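Esterase A (Caulobacter crescentus, PDB 5GKV) probably hydrolyses ester bonds as a serine hydrolase of the beta-lactamase and penicillin-binding protein superfamily. Local coordinates at residues 80-90 and 169-178; 317-325 and 335-343. All coordinates share one frame; numbering follows the deposited sequence.

Interaction 1 of 2, residues 80-90 and 169-178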
ATOM      1  N   SER A  80       0.673   1.178  -4.812  1.00 15.87           N
ATOM      2  CA  SER A  80      -0.373   0.574  -3.997  0.52 16.92           C
ATOM      3  C   SER A  80       0.126   0.086  -2.646  1.00 13.36           C
ATOM      4  O   SER A  80      -0.696  -0.300  -1.816  1.00 14.66           O
ATOM      5  CB  SER A  80      -1.056  -0.566  -4.763  0.52 17.57           C
ATOM      6  OG  SER A  80      -0.127  -1.376  -5.466  0.52 18.09           O
ATOM      7  N   THR A  81       1.440   0.113  -2.383  1.00 14.02           N
ATOM      8  CA  THR A  81       1.855  -0.124  -1.004  1.00 15.33           C
ATOM      9  C   THR A  81       1.216   0.912  -0.082  1.00 13.75           C
ATOM     10  O   THR A  81       0.914   0.620   1.082  1.00 14.92           O
ATOM     11  CB  THR A  81       3.390  -0.123  -0.893  1.00 14.26           C
ATOM     12  OG1 THR A  81       3.898  -1.198  -1.686  1.00 15.42           O
ATOM     13  CG2 THR A  81       3.835  -0.340   0.572  1.00 12.08           C
ATOM     14  N   THR A  82       0.905   2.098  -0.619  1.00 14.05           N
ATOM     15  CA  THR A  82       0.166   3.114   0.136  1.00 13.11           C
ATOM     16  C   THR A  82      -1.149   2.592   0.723  1.00 15.35           C
ATOM     17  O   THR A  82      -1.584   3.061   1.777  1.00 13.07           O
ATOM     18  CB  THR A  82      -0.116   4.313  -0.781  1.00 18.08           C
ATOM     19  OG1 THR A  82       1.107   4.699  -1.435  1.00 16.20           O
ATOM     20  CG2 THR A  82      -0.686   5.488  -0.001  1.00 19.12           C
ATOM     21  N   LYS A  83      -1.792   1.618   0.067  1.00 14.90           N
ATOM     22  CA  LYS A  83      -3.082   1.123   0.549  1.00 15.11           C
ATOM     23  C   LYS A  83      -3.002   0.533   1.953  1.00 16.13           C
ATOM     24  O   LYS A  83      -4.005   0.537   2.682  1.00 14.90           O
ATOM     25  CB  LYS A  83      -3.640   0.070  -0.423  1.00 13.09           C
ATOM     26  CG  LYS A  83      -3.946   0.635  -1.810  1.00 17.69           C
ATOM     27  CD  LYS A  83      -4.826  -0.319  -2.610  1.00 16.28           C
ATOM     28  CE  LYS A  83      -5.317   0.334  -3.902  1.00 19.52           C
ATOM     29  NZ  LYS A  83      -4.181   0.554  -4.871  1.00 23.93           N
ATOM     30  N   ALA A  84      -1.840  -0.001   2.351  1.00 15.23           N
ATOM     31  CA  ALA A  84      -1.698  -0.482   3.724  1.00 15.52           C
ATOM     32  C   ALA A  84      -1.802   0.670   4.714  1.00 17.39           C
ATOM     33  O   ALA A  84      -2.338   0.502   5.819  1.00 14.35           O
ATOM     34  CB  ALA A  84      -0.360  -1.218   3.901  1.00 16.05           C
ATOM     35  N   VAL A  85      -1.296   1.850   4.329  1.00 14.53           N
ATOM     36  CA  VAL A  85      -1.410   3.034   5.181  1.00 16.29           C
ATOM     37  C   VAL A  85      -2.862   3.494   5.255  1.00 16.52           C
ATOM     38  O   VAL A  85      -3.372   3.813   6.338  1.00 17.89           O
ATOM     39  CB  VAL A  85      -0.484   4.164   4.682  1.00 14.73           C
ATOM     40  CG1 VAL A  85      -0.620   5.427   5.599  1.00 16.55           C
ATOM     41  CG2 VAL A  85       0.976   3.689   4.645  1.00 16.58           C
ATOM     42  N   ALA A  86      -3.557   3.525   4.113  1.00 14.27           N
ATOM     43  CA  ALA A  86      -4.971   3.876   4.132  1.00 15.37           C
ATOM     44  C   ALA A  86      -5.751   2.910   5.014  1.00 15.53           C
ATOM     45  O   ALA A  86      -6.623   3.325   5.789  1.00 18.57           O
ATOM     46  CB  ALA A  86      -5.526   3.881   2.707  1.00 14.58           C
ATOM     47  N   ALA A  87      -5.427   1.616   4.928  1.00 16.64           N
ATOM     48  CA  ALA A  87      -6.145   0.632   5.729  1.00 18.60           C
ATOM     49  C   ALA A  87      -5.926   0.875   7.214  1.00 16.45           C
ATOM     50  O   ALA A  87      -6.873   0.808   8.007  1.00 16.82           O
ATOM     51  CB  ALA A  87      -5.717  -0.777   5.341  1.00 14.14           C
ATOM     52  N   LEU A  88      -4.684   1.174   7.603  1.00 16.37           N
ATOM     53  CA  LEU A  88      -4.393   1.475   8.999  1.00 14.42           C
ATOM     54  C   LEU A  88      -5.184   2.690   9.476  1.00 15.13           C
ATOM     55  O   LEU A  88      -5.735   2.682  10.578  1.00 14.21           O
ATOM     56  CB  LEU A  88      -2.883   1.700   9.171  1.00 15.73           C
ATOM     57  CG  LEU A  88      -2.284   1.912  10.574  1.00 19.33           C
ATOM     58  CD1 LEU A  88      -0.791   1.768  10.477  1.00 25.08           C
ATOM     59  CD2 LEU A  88      -2.554   3.268  11.148  1.00 31.44           C
ATOM     60  N   LEU A  89      -5.241   3.750   8.667  1.00 14.35           N
ATOM     61  CA  LEU A  89      -5.948   4.956   9.094  1.00 15.20           C
ATOM     62  C   LEU A  89      -7.427   4.674   9.332  1.00 17.36           C
ATOM     63  O   LEU A  89      -8.003   5.161  10.315  1.00 17.84           O
ATOM     64  CB  LEU A  89      -5.765   6.075   8.069  1.00 18.16           C
ATOM     65  CG  LEU A  89      -4.324   6.585   7.933  1.00 18.97           C
ATOM     66  CD1 LEU A  89      -4.182   7.579   6.769  1.00 15.55           C
ATOM     67  CD2 LEU A  89      -3.868   7.208   9.244  1.00 17.26           C
ATOM     68  N   ILE A  90      -8.052   3.859   8.473  1.00 15.34           N
ATOM     69  CA  ILE A  90      -9.442   3.470   8.707  1.00 19.93           C
ATOM     70  C   ILE A  90      -9.544   2.605   9.957  1.00 16.82           C
ATOM     71  O   ILE A  90     -10.431   2.806  10.797  1.00 19.94           O
ATOM     72  CB  ILE A  90     -10.035   2.747   7.475  1.00 18.84           C
ATOM     73  CG1 ILE A  90     -10.222   3.713   6.292  1.00 24.12           C
ATOM     74  CG2 ILE A  90     -11.353   2.081   7.839  1.00 18.74           C
ATOM     75  CD1 ILE A  90     -11.272   4.798   6.518  1.00 22.81           C
ATOM     76  N   TYR A 169     -10.054  -6.156  -7.461  1.00 17.34           N
ATOM     77  CA  TYR A 169      -9.151  -5.132  -6.949  1.00 17.85           C
ATOM     78  C   TYR A 169      -9.387  -3.775  -7.604  1.00 16.10           C
ATOM     79  O   TYR A 169      -9.484  -3.671  -8.827  1.00 18.76           O
ATOM     80  CB  TYR A 169      -7.722  -5.603  -7.189  1.00 16.31           C
ATOM     81  CG  TYR A 169      -6.646  -4.641  -6.730  1.00 17.66           C
ATOM     82  CD1 TYR A 169      -6.450  -4.383  -5.378  1.00 18.51           C
ATOM     83  CD2 TYR A 169      -5.786  -4.041  -7.649  1.00 20.29           C
ATOM     84  CE1 TYR A 169      -5.430  -3.517  -4.950  1.00 19.38           C
ATOM     85  CE2 TYR A 169      -4.765  -3.191  -7.234  1.00 21.29           C
ATOM     86  CZ  TYR A 169      -4.602  -2.934  -5.890  1.00 19.59           C
ATOM     87  OH  TYR A 169      -3.594  -2.096  -5.501  1.00 18.38           O
ATOM     88  N   HIS A 170      -9.515  -2.737  -6.769  1.00 17.10           N
ATOM     89  CA  HIS A 170      -9.719  -1.347  -7.159  1.00 16.87           C
ATOM     90  C   HIS A 170      -8.374  -0.620  -7.117  1.00 19.14           C
ATOM     91  O   HIS A 170      -8.025  -0.075  -6.060  1.00 17.74           O
ATOM     92  CB  HIS A 170     -10.673  -0.636  -6.193  1.00 15.58           C
ATOM     93  CG  HIS A 170     -12.079  -1.171  -6.160  1.00 15.93           C
ATOM     94  ND1 HIS A 170     -12.385  -2.514  -6.236  1.00 17.56           N
ATOM     95  CD2 HIS A 170     -13.262  -0.527  -5.999  1.00 15.69           C
ATOM     96  CE1 HIS A 170     -13.697  -2.670  -6.149  1.00 16.33           C
ATOM     97  NE2 HIS A 170     -14.249  -1.479  -5.998  1.00 18.02           N
ATOM     98  N   PRO A 171      -7.592  -0.570  -8.202  1.00 19.00           N
ATOM     99  CA  PRO A 171      -6.213  -0.050  -8.063  1.00 17.13           C
ATOM    100  C   PRO A 171      -6.137   1.443  -7.756  1.00 18.19           C
ATOM    101  O   PRO A 171      -5.220   1.862  -7.043  1.00 20.76           O
ATOM    102  CB  PRO A 171      -5.564  -0.387  -9.413  1.00 18.30           C
ATOM    103  CG  PRO A 171      -6.698  -0.489 -10.369  1.00 21.05           C
ATOM    104  CD  PRO A 171      -7.865  -1.043  -9.571  1.00 16.59           C
ATOM    105  N   VAL A 172      -7.050   2.259  -8.269  1.00 17.67           N
ATOM    106  CA  VAL A 172      -7.039   3.699  -8.032  1.00 18.31           C
ATOM    107  C   VAL A 172      -8.235   4.141  -7.191  1.00 19.76           C
ATOM    108  O   VAL A 172      -8.090   4.905  -6.234  1.00 18.65           O
ATOM    109  CB  VAL A 172      -6.987   4.474  -9.368  1.00 19.16           C
ATOM    110  CG1 VAL A 172      -6.821   5.965  -9.102  1.00 22.86           C
ATOM    111  CG2 VAL A 172      -5.870   3.927 -10.273  1.00 18.73           C
ATOM    112  N   THR A 173      -9.431   3.658  -7.533  1.00 16.55           N
ATOM    113  CA  THR A 173     -10.653   4.125  -6.887  1.00 18.57           C
ATOM    114  C   THR A 173     -10.671   3.841  -5.389  1.00 16.71           C
ATOM    115  O   THR A 173     -11.315   4.581  -4.635  1.00 19.98           O
ATOM    116  CB  THR A 173     -11.873   3.480  -7.554  1.00 13.70           C
ATOM    117  OG1 THR A 173     -11.730   2.052  -7.507  1.00 18.13           O
ATOM    118  CG2 THR A 173     -11.963   3.931  -9.017  1.00 16.67           C
ATOM    119  N   TYR A 174      -9.981   2.783  -4.941  1.00 16.82           N
ATOM    120  CA  TYR A 174      -9.940   2.457  -3.515  1.00 17.86           C
ATOM    121  C   TYR A 174      -9.496   3.641  -2.674  1.00 17.34           C
ATOM    122  O   TYR A 174      -9.987   3.829  -1.558  1.00 18.58           O
ATOM    123  CB  TYR A 174      -9.004   1.273  -3.277  1.00 17.05           C
ATOM    124  CG  TYR A 174      -8.516   1.008  -1.850  1.00 16.53           C
ATOM    125  CD1 TYR A 174      -7.448   1.724  -1.316  1.00 17.45           C
ATOM    126  CD2 TYR A 174      -9.057  -0.029  -1.080  1.00 18.47           C
ATOM    127  CE1 TYR A 174      -6.958   1.461  -0.044  1.00 17.63           C
ATOM    128  CE2 TYR A 174      -8.572  -0.304   0.203  1.00 16.55           C
ATOM    129  CZ  TYR A 174      -7.504   0.444   0.706  1.00 20.97           C
ATOM    130  OH  TYR A 174      -6.983   0.202   1.977  1.00 21.27           O
ATOM    131  N   GLY A 175      -8.532   4.421  -3.168  1.00 17.59           N
ATOM    132  CA  GLY A 175      -8.012   5.516  -2.369  1.00 20.17           C
ATOM    133  C   GLY A 175      -9.038   6.601  -2.147  1.00 20.85           C
ATOM    134  O   GLY A 175      -9.033   7.265  -1.104  1.00 19.52           O
ATOM    135  N   TYR A 176      -9.941   6.787  -3.112  1.00 19.55           N
ATOM    136  CA  TYR A 176     -11.010   7.758  -2.965  1.00 21.05           C
ATOM    137  C   TYR A 176     -12.127   7.212  -2.088  1.00 21.08           C
ATOM    138  O   TYR A 176     -12.707   7.957  -1.288  1.00 22.72           O
ATOM    139  CB  TYR A 176     -11.527   8.172  -4.344  1.00 21.04           C
ATOM    140  CG  TYR A 176     -10.448   8.803  -5.200  1.00 23.05           C
ATOM    141  CD1 TYR A 176      -9.559   8.012  -5.940  1.00 19.94           C
ATOM    142  CD2 TYR A 176     -10.296  10.195  -5.257  1.00 24.23           C
ATOM    143  CE1 TYR A 176      -8.567   8.586  -6.717  1.00 23.69           C
ATOM    144  CE2 TYR A 176      -9.305  10.779  -6.039  1.00 24.97           C
ATOM    145  CZ  TYR A 176      -8.443   9.968  -6.767  1.00 26.44           C
ATOM    146  OH  TYR A 176      -7.444  10.525  -7.544  1.00 26.16           O
ATOM    147  N   LEU A 177     -12.420   5.911  -2.192  1.00 16.74           N
ATOM    148  CA  LEU A 177     -13.397   5.302  -1.295  1.00 20.20           C
ATOM    149  C   LEU A 177     -12.936   5.400   0.157  1.00 19.34           C
ATOM    150  O   LEU A 177     -13.657   5.926   1.017  1.00 19.70           O
ATOM    151  CB  LEU A 177     -13.643   3.842  -1.679  1.00 18.92           C
ATOM    152  CG  LEU A 177     -14.261   3.566  -3.052  1.00 22.65           C
ATOM    153  CD1 LEU A 177     -14.514   2.062  -3.229  1.00 18.88           C
ATOM    154  CD2 LEU A 177     -15.537   4.375  -3.226  1.00 20.98           C
ATOM    155  N   ALA A 178     -11.738   4.878   0.444  1.00 20.08           N
ATOM    156  CA  ALA A 178     -11.181   4.953   1.792  1.00 20.55           C
ATOM    157  C   ALA A 178     -10.994   6.400   2.233  1.00 19.75           C
ATOM    158  O   ALA A 178     -11.314   6.754   3.374  1.00 18.72           O
ATOM    159  CB  ALA A 178      -9.846   4.205   1.858  1.00 16.08           C
TER

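Interaction 2 of 2, residues 317-325 and 335-343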
ATOM      1  N   SER A 317      -6.524 -13.457  -0.271  1.00 21.08           N
ATOM      2  CA  SER A 317      -7.286 -13.355   0.965  1.00 17.96           C
ATOM      3  C   SER A 317      -7.214 -11.893   1.399  1.00 21.03           C
ATOM      4  O   SER A 317      -6.130 -11.385   1.700  1.00 18.43           O
ATOM      5  CB  SER A 317      -6.707 -14.285   2.031  1.00 19.90           C
ATOM      6  OG  SER A 317      -7.297 -14.090   3.312  1.00 18.63           O
ATOM      7  N   TRP A 318      -8.357 -11.215   1.402  1.00 17.99           N
ATOM      8  CA  TRP A 318      -8.433  -9.797   1.751  1.00 18.58           C
ATOM      9  C   TRP A 318      -8.922  -9.618   3.181  1.00 18.78           C
ATOM     10  O   TRP A 318      -9.947 -10.198   3.562  1.00 19.99           O
ATOM     11  CB  TRP A 318      -9.389  -9.053   0.817  1.00 20.27           C
ATOM     12  CG  TRP A 318      -8.883  -8.798  -0.569  1.00 19.51           C
ATOM     13  CD1 TRP A 318      -9.352  -9.349  -1.730  1.00 18.63           C
ATOM     14  CD2 TRP A 318      -7.837  -7.890  -0.943  1.00 15.96           C
ATOM     15  NE1 TRP A 318      -8.652  -8.850  -2.800  1.00 20.18           N
ATOM     16  CE2 TRP A 318      -7.715  -7.952  -2.343  1.00 18.71           C
ATOM     17  CE3 TRP A 318      -6.987  -7.032  -0.220  1.00 16.95           C
ATOM     18  CZ2 TRP A 318      -6.773  -7.198  -3.045  1.00 19.39           C
ATOM     19  CZ3 TRP A 318      -6.050  -6.285  -0.916  1.00 17.23           C
ATOM     20  CH2 TRP A 318      -5.952  -6.367  -2.316  1.00 20.04           C
ATOM     21  N   GLY A 319      -8.197  -8.804   3.953  1.00 15.90           N
ATOM     22  CA  GLY A 319      -8.733  -8.145   5.124  1.00 18.65           C
ATOM     23  C   GLY A 319      -9.403  -6.841   4.735  1.00 17.94           C
ATOM     24  O   GLY A 319      -9.782  -6.627   3.581  1.00 16.47           O
ATOM     25  N   ALA A 320      -9.533  -5.943   5.713  1.00 18.00           N
ATOM     26  CA  ALA A 320     -10.167  -4.640   5.475  1.00 17.51           C
ATOM     27  C   ALA A 320      -9.141  -3.658   4.894  1.00 20.19           C
ATOM     28  O   ALA A 320      -8.694  -2.701   5.538  1.00 17.96           O
ATOM     29  CB  ALA A 320     -10.801  -4.109   6.756  1.00 17.92           C
ATOM     30  N   GLY A 321      -8.796  -3.899   3.624  1.00 16.75           N
ATOM     31  CA  GLY A 321      -7.811  -3.125   2.899  1.00 13.72           C
ATOM     32  C   GLY A 321      -6.408  -3.703   2.904  1.00 17.67           C
ATOM     33  O   GLY A 321      -5.638  -3.435   1.973  1.00 19.08           O
ATOM     34  N   PHE A 322      -6.059  -4.501   3.910  1.00 19.72           N
ATOM     35  CA  PHE A 322      -4.784  -5.215   3.922  1.00 18.35           C
ATOM     36  C   PHE A 322      -4.885  -6.498   3.093  1.00 18.10           C
ATOM     37  O   PHE A 322      -5.902  -7.199   3.113  1.00 18.32           O
ATOM     38  CB  PHE A 322      -4.371  -5.576   5.360  1.00 15.56           C
ATOM     39  CG  PHE A 322      -4.097  -4.396   6.261  1.00 16.75           C
ATOM     40  CD1 PHE A 322      -2.950  -3.630   6.098  1.00 14.94           C
ATOM     41  CD2 PHE A 322      -4.964  -4.084   7.313  1.00 19.35           C
ATOM     42  CE1 PHE A 322      -2.675  -2.552   6.954  1.00 15.43           C
ATOM     43  CE2 PHE A 322      -4.710  -2.991   8.164  1.00 20.23           C
ATOM     44  CZ  PHE A 322      -3.561  -2.227   7.982  1.00 17.83           C
ATOM     45  N   MET A 323      -3.817  -6.811   2.364  1.00 14.50           N
ATOM     46  CA  MET A 323      -3.681  -8.132   1.772  1.00 16.57           C
ATOM     47  C   MET A 323      -3.130  -9.080   2.831  1.00 20.26           C
ATOM     48  O   MET A 323      -2.100  -8.797   3.449  1.00 16.61           O
ATOM     49  CB  MET A 323      -2.758  -8.086   0.552  1.00 15.77           C
ATOM     50  CG  MET A 323      -2.698  -9.408  -0.215  1.00 25.53           C
ATOM     51  SD  MET A 323      -1.722  -9.329  -1.737  1.00 26.67           S
ATOM     52  CE  MET A 323      -1.517  -7.521  -1.935  1.00 23.96           C
ATOM     53  N   ARG A 324      -3.830 -10.181   3.070  1.00 17.08           N
ATOM     54  CA  ARG A 324      -3.283 -11.202   3.950  1.00 17.51           C
ATOM     55  C   ARG A 324      -2.293 -12.078   3.172  1.00 15.72           C
ATOM     56  O   ARG A 324      -2.249 -12.066   1.943  1.00 17.05           O
ATOM     57  CB  ARG A 324      -4.418 -12.034   4.560  1.00 19.61           C
ATOM     58  CG  ARG A 324      -5.457 -11.151   5.271  1.00 20.57           C
ATOM     59  CD  ARG A 324      -6.590 -11.972   5.896  1.00 21.89           C
ATOM     60  NE  ARG A 324      -6.117 -12.742   7.045  1.00 20.35           N
ATOM     61  CZ  ARG A 324      -5.887 -14.047   7.031  1.00 22.59           C
ATOM     62  NH1 ARG A 324      -6.096 -14.747   5.924  1.00 21.87           N
ATOM     63  NH2 ARG A 324      -5.451 -14.655   8.135  1.00 24.06           N
ATOM     64  N   ASN A 325      -1.465 -12.817   3.910  1.00 16.62           N
ATOM     65  CA  ASN A 325      -0.289 -13.424   3.288  1.00 17.82           C
ATOM     66  C   ASN A 325      -0.647 -14.715   2.553  1.00 19.45           C
ATOM     67  O   ASN A 325      -0.280 -14.896   1.386  1.00 22.65           O
ATOM     68  CB  ASN A 325       0.794 -13.649   4.346  1.00 18.11           C
ATOM     69  CG  ASN A 325       2.165 -13.945   3.736  1.00 19.92           C
ATOM     70  OD1 ASN A 325       2.456 -13.565   2.597  1.00 16.12           O
ATOM     71  ND2 ASN A 325       3.005 -14.630   4.499  1.00 16.74           N
ATOM     72  N   ALA A 335       1.019 -17.428   7.641  1.00 20.97           N
ATOM     73  CA  ALA A 335      -0.203 -17.304   6.847  1.00 20.54           C
ATOM     74  C   ALA A 335      -0.977 -16.041   7.196  1.00 17.91           C
ATOM     75  O   ALA A 335      -1.526 -15.385   6.304  1.00 20.77           O
ATOM     76  CB  ALA A 335      -1.087 -18.543   7.030  1.00 23.20           C
ATOM     77  N   GLU A 336      -1.022 -15.670   8.481  1.00 19.71           N
ATOM     78  CA  GLU A 336      -1.834 -14.547   8.936  1.00 22.68           C
ATOM     79  C   GLU A 336      -1.065 -13.225   8.977  1.00 23.00           C
ATOM     80  O   GLU A 336      -1.603 -12.227   9.466  1.00 19.53           O
ATOM     81  CB  GLU A 336      -2.459 -14.840  10.316  1.00 26.44           C
ATOM     82  CG  GLU A 336      -1.485 -15.054  11.481  1.00 25.30           C
ATOM     83  CD  GLU A 336      -0.927 -16.490  11.562  1.00 25.90           C
ATOM     84  OE1 GLU A 336      -1.089 -17.289  10.612  1.00 23.46           O
ATOM     85  OE2 GLU A 336      -0.302 -16.817  12.593  1.00 34.03           O
ATOM     86  N   ALA A 337       0.164 -13.185   8.464  1.00 19.82           N
ATOM     87  CA  ALA A 337       0.801 -11.894   8.231  1.00 17.72           C
ATOM     88  C   ALA A 337       0.025 -11.133   7.157  1.00 17.73           C
ATOM     89  O   ALA A 337      -0.778 -11.709   6.416  1.00 16.76           O
ATOM     90  CB  ALA A 337       2.262 -12.082   7.819  1.00 18.81           C
ATOM     91  N   PHE A 338       0.285  -9.827   7.061  1.00 16.21           N
ATOM     92  CA  PHE A 338      -0.536  -8.963   6.221  1.00 16.40           C
ATOM     93  C   PHE A 338       0.245  -7.709   5.856  1.00 16.90           C
ATOM     94  O   PHE A 338       1.199  -7.315   6.540  1.00 17.80           O
ATOM     95  CB  PHE A 338      -1.844  -8.565   6.928  1.00 14.88           C
ATOM     96  CG  PHE A 338      -1.629  -7.839   8.229  1.00 19.27           C
ATOM     97  CD1 PHE A 338      -1.482  -8.546   9.412  1.00 15.58           C
ATOM     98  CD2 PHE A 338      -1.580  -6.451   8.274  1.00 16.63           C
ATOM     99  CE1 PHE A 338      -1.292  -7.887  10.600  1.00 16.97           C
ATOM    100  CE2 PHE A 338      -1.370  -5.786   9.473  1.00 19.61           C
ATOM    101  CZ  PHE A 338      -1.240  -6.509  10.641  1.00 18.10           C
ATOM    102  N   GLY A 339      -0.222  -7.049   4.805  1.00 18.45           N
ATOM    103  CA  GLY A 339       0.430  -5.833   4.336  1.00 15.58           C
ATOM    104  C   GLY A 339      -0.162  -5.413   3.014  1.00 18.19           C
ATOM    105  O   GLY A 339      -1.356  -5.606   2.762  1.00 20.08           O
ATOM    106  N   HIS A 340       0.678  -4.823   2.175  1.00 13.92           N
ATOM    107  CA  HIS A 340       0.239  -4.528   0.826  1.00 17.29           C
ATOM    108  C   HIS A 340       1.471  -4.328  -0.039  1.00 18.88           C
ATOM    109  O   HIS A 340       2.550  -3.976   0.457  1.00 16.37           O
ATOM    110  CB  HIS A 340      -0.686  -3.302   0.785  1.00 14.05           C
ATOM    111  CG  HIS A 340      -1.745  -3.381  -0.276  1.00 18.00           C
ATOM    112  ND1 HIS A 340      -1.467  -3.246  -1.622  1.00 16.49           N
ATOM    113  CD2 HIS A 340      -3.085  -3.569  -0.187  1.00 16.59           C
ATOM    114  CE1 HIS A 340      -2.588  -3.376  -2.316  1.00 16.77           C
ATOM    115  NE2 HIS A 340      -3.585  -3.567  -1.467  1.00 17.45           N
ATOM    116  N   SER A 341       1.307  -4.596  -1.326  1.00 15.88           N
ATOM    117  CA  SER A 341       2.382  -4.447  -2.286  1.00 16.35           C
ATOM    118  C   SER A 341       2.030  -3.353  -3.283  1.00 18.81           C
ATOM    119  O   SER A 341       0.873  -2.946  -3.401  1.00 17.71           O
ATOM    120  CB  SER A 341       2.661  -5.768  -3.017  1.00 14.94           C
ATOM    121  OG  SER A 341       2.952  -6.785  -2.073  1.00 18.11           O
ATOM    122  N   GLY A 342       3.044  -2.896  -4.008  1.00 16.65           N
ATOM    123  CA  GLY A 342       2.889  -1.771  -4.903  1.00 13.92           C
ATOM    124  C   GLY A 342       3.359  -2.103  -6.305  1.00 22.90           C
ATOM    125  O   GLY A 342       4.211  -2.972  -6.518  1.00 21.69           O
ATOM    126  N   TRP A 343       2.761  -1.400  -7.269  1.00 22.26           N
ATOM    127  CA  TRP A 343       3.158  -1.456  -8.672  1.00 29.93           C
ATOM    128  C   TRP A 343       4.675  -1.382  -8.826  1.00 23.02           C
ATOM    129  O   TRP A 343       5.307  -0.411  -8.406  1.00 26.30           O
ATOM    130  CB  TRP A 343       2.493  -0.292  -9.420  1.00 30.66           C
ATOM    131  CG  TRP A 343       2.862  -0.220 -10.869  1.00 36.55           C
ATOM    132  CD1 TRP A 343       3.874   0.517 -11.430  1.00 36.40           C
ATOM    133  CD2 TRP A 343       2.209  -0.892 -11.949  1.00 43.67           C
ATOM    134  NE1 TRP A 343       3.899   0.325 -12.798  1.00 39.62           N
ATOM    135  CE2 TRP A 343       2.886  -0.531 -13.140  1.00 42.45           C
ATOM    136  CE3 TRP A 343       1.117  -1.761 -12.031  1.00 38.45           C
ATOM    137  CZ2 TRP A 343       2.507  -1.013 -14.388  1.00 45.31           C
ATOM    138  CZ3 TRP A 343       0.740  -2.236 -13.273  1.00 43.65           C
ATOM    139  CH2 TRP A 343       1.435  -1.863 -14.436  1.00 46.85           C
TER
HETATM  140  O   HOH W   1      -6.195  -2.758  -0.633  1.00 15.59           O

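Interaction 1 of 2, residues 80-90 and 169-178
Lys-83 reaches across from its helix to Tyr-169 and Pro-171, and its amine carries most of the polar contact. NZ donates to Tyr-169 OH at 2.8 Å and to Pro-171 O at 2.7 Å, the latter from 30° above the carbonyl plane. Its aliphatic chain stays extended until the last torsion, where a turn at chi4 (68°) swings NZ toward both oxygens. On the way the chain passes over one face of Tyr-174, in a CH-pi contact that puts Lys-83 CD 3.9 Å from the centroid of the Tyr-174 ring. Tyr-174 also grips the lysine backbone: its OH donates to Lys-83 O at 3.1 Å. That carbonyl already takes the helical bond from Ala-87 N, and the two donors come from opposite faces of its plane. The phenol of Tyr-169 approaches from the direction opposite to the lysine and brings its OH to 3.1 Å from Ser-80 CB.

Farther along, the helices touch through apolar groups. Ala-86 CB rests on Tyr-174 CE1 at 3.9 Å and also meets the methyl of Ala-178. Ile-90 CD1 makes a separate van der Waals contact with Ala-178 O. Helices 82-90 and 173-178 run nearly parallel, 16° apart.

In the second shell, Ser-263 O takes a further bond from Lys-83 NZ, and Asp-309 holds the backbone N of Tyr-169. The sequence Ser-80 to Lys-83 is the Ser-x-x-Lys motif that opens the helix beneath the active site in serine beta-lactamases and penicillin-binding proteins. Tyr-169 faces it from the loop before helix 173-186, consistent with the tyrosine of class C beta-lactamases and their esterase relatives.

Interaction 2 of 2, residues 317-325 and 335-343
Phe-338 turns the edge of its ring toward the face of Phe-322, with CD2 3.8 Å from Phe-322 CD1. The planes stand at 64° and the centroids lie 5.1 Å apart, although the two side chains run alongside each other in the same direction. With chi1 of Phe-338 at 59°, its CG sits between the backbone N and the carbonyl carbon, and the ring lies alongside Phe-322.

His-340 is fixed from several directions. Met-323 CE sits over the centre of one face in a CH-pi contact, while Gly-321 O approaches CD2 in the ring plane at 3.3 Å. ND1 donates to Ser-341 O at 3.0 Å, almost exactly in the ring plane and onto a lone pair of the carbonyl, which sets the ring's rotation. At the other nitrogen, a water connects NE2 with Gly-321 O, and Trp-318 presents its CZ3 corner 3.7 Å from NE2, the planes inclined by 35°.

The backbones pair as antiparallel strands. Met-323 and Gly-339 form a hydrogen-bonded pair joined in both directions, and Arg-324 with Phe-338 the non-hydrogen-bonded pair beside it; beyond them Asn-325 N gives a weak bond to Ala-337 O. The guanidinium of Arg-324 holds Ser-317 OG in its own plane through NH1, which also forms a salt bridge with Glu-326. NH2 passes the CB of Glu-336, whose carboxylate bonds instead to Thr-353.

In the main antiparallel sheet, strand 323-324 is the outermost on this side and strand 338-341 runs between it and strand 347-351. Helix 294-301 covers the two phenylalanines, and helix 82-95 meets Phe-322 through Ala-84 and Ala-87 and His-340 through Lys-83 and Ala-84.

The centres of interactions 1 and 2 lie about 12 Å apart, and the chain completes the first before it begins the second. They meet where the turn leading into helix 82-95 touches strand 338-341, next to the sheet's outermost strand: in one of two Ser-80 conformers, Ser-80 OG lies 2.8 Å from Ser-341 O, a probable hydrogen bond. Interaction 1 joins helices 82-95 and 173-186 in the helical part, whereas interaction 2 closes the sheet's edge. Together they probably flank the active-site region. The His-Ser-Gly sequence 340-342 probably occupies the place of the Lys-Thr-Gly motif of beta-lactamases, so three signature elements of this superfamily would converge around Ser-80, the likely nucleophile.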